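Local coordinates for protein amino acid amide racemase (Ochrobactrum anthropi, PDB 6GIO) that is a dimeric pyridoxal-5'-phosphate-binding enzyme of the class-III aminotransferase family, at residues P83-A86 against A87-A91. Numbering follows the deposited sequence.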
loop_
_atom_site.group_PDB
_atom_site.type_symbol
_atom_site.label_atom_id
_atom_site.label_comp_id
_atom_site.label_asym_id
_atom_site.label_seq_id
_atom_site.Cartn_x
_atom_site.Cartn_y
_atom_site.Cartn_z
ATOM N N PRO C 83 -8.563 15.262 -7.547
ATOM C CA PRO C 83 -8.519 15.937 -6.281
ATOM C C PRO C 83 -9.766 15.679 -5.505
ATOM O O PRO C 83 -10.844 15.643 -6.106
ATOM C CB PRO C 83 -8.484 17.428 -6.649
ATOM C CG PRO C 83 -7.921 17.476 -8.039
ATOM C CD PRO C 83 -8.369 16.193 -8.681
ATOM N N ASN C 84 -9.641 15.497 -4.186
ATOM C CA ASN C 84 -10.810 15.523 -3.317
ATOM C C ASN C 84 -10.512 16.374 -2.130
ATOM O O ASN C 84 -9.351 16.554 -1.800
ATOM C CB ASN C 84 -11.237 14.098 -2.909
ATOM C CG ASN C 84 -10.185 13.366 -2.121
ATOM O OD1 ASN C 84 -10.092 13.518 -0.885
ATOM N ND2 ASN C 84 -9.391 12.536 -2.825
ATOM N N GLU C 85 -11.557 16.898 -1.498
ATOM C CA GLU C 85 -11.430 17.861 -0.389
ATOM C C GLU C 85 -10.630 17.320 0.790
ATOM O O GLU C 85 -9.774 18.027 1.315
ATOM C CB GLU C 85 -12.821 18.307 0.104
ATOM C CG GLU C 85 -12.828 19.285 1.293
ATOM C CD GLU C 85 -12.191 20.636 0.963
ATOM O OE1 GLU C 85 -12.105 21.032 -0.202
ATOM O OE2 GLU C 85 -11.760 21.319 1.871
ATOM N N ALA C 86 -10.915 16.082 1.212
ATOM C CA ALA C 86 -10.227 15.477 2.329
ATOM C C ALA C 86 -8.709 15.422 2.149
ATOM O O ALA C 86 -7.959 15.826 3.030
ATOM C CB ALA C 86 -10.791 14.084 2.616
ATOM N N ALA C 87 -8.272 14.898 1.011
ATOM C CA ALA C 87 -6.891 14.692 0.757
ATOM C C ALA C 87 -6.187 16.051 0.595
ATOM O O ALA C 87 -5.074 16.216 1.085
ATOM C CB ALA C 87 -6.718 13.870 -0.509
ATOM N N VAL C 88 -6.816 17.012 -0.101
ATOM C CA VAL C 88 -6.143 18.323 -0.293
ATOM C C VAL C 88 -6.004 18.999 1.071
ATOM O O VAL C 88 -4.933 19.509 1.409
ATOM C CB VAL C 88 -6.878 19.190 -1.331
ATOM C CG1 VAL C 88 -6.297 20.616 -1.403
ATOM C CG2 VAL C 88 -6.773 18.524 -2.682
ATOM N N SER C 89 -7.077 18.947 1.871
ATOM C CA SER C 89 -7.076 19.517 3.230
ATOM C C SER C 89 -6.078 18.849 4.168
ATOM O O SER C 89 -5.358 19.554 4.856
ATOM C CB SER C 89 -8.483 19.521 3.854
ATOM O OG SER C 89 -9.379 20.169 2.973
ATOM N N LEU C 90 -6.006 17.509 4.173
ATOM C CA LEU C 90 -4.948 16.797 4.947
ATOM C C LEU C 90 -3.538 17.248 4.536
ATOM O O LEU C 90 -2.660 17.462 5.394
ATOM C CB LEU C 90 -5.057 15.266 4.791
ATOM C CG LEU C 90 -3.977 14.395 5.469
ATOM C CD1 LEU C 90 -3.859 14.724 6.953
ATOM C CD2 LEU C 90 -4.244 12.890 5.280
ATOM N N ALA C 91 -3.305 17.367 3.236
ATOM C CA ALA C 91 -1.988 17.838 2.761
ATOM C C ALA C 91 -1.690 19.232 3.345
ATOM O O ALA C 91 -0.584 19.482 3.783
ATOM C CB ALA C 91 -1.917 17.861 1.248
#
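V88 and A87 turn their backbone N-H groups back to N84, the N-cap residue of helix 85-97 in this fold-type I PLP enzyme of the class-III aminotransferase family. The chain is continuous here, so this is a local contact over the first turns of the helix. V88 N donates to N84 O at 3.1 Å. Two more i to i+4 bonds follow, from S89 N to E85 O and from L90 N to A86 O.

The side chain of N84 caps the helix start. With chi1 at 62°, CG is flanked by both the backbone N and C, and OD1 reaches over the first turn. OD1 accepts from A87 N at 3.0 Å. The donor stands above the plane of the amide carbonyl, 41° out of it. OD1 also lies 3.4 Å from A87 CB. The other end of the amide, ND2, bonds to G298 O, so both ends of the group are fixed. N84 packs on P300, and A87 on T303, of helix 300-315.

E85 and S89 meet one turn apart on the side facing the second subunit. The bend at chi2 (64°) turns the carboxylate of E85 forward along the helix, toward S89, and OE2 comes within 2.9 Å of S89 OG. The strongest partner of this carboxylate is R10 of the second subunit, which forms a salt bridge with OE1. The same arginine makes a weak hydrogen bond with S89 OG. The contact therefore joins the helix start to the dimer interface. E85 O carries two bonds from one residue: S89 N at 2.9 Å and S89 OG at 2.7 Å, arriving from opposite faces of the carbonyl plane.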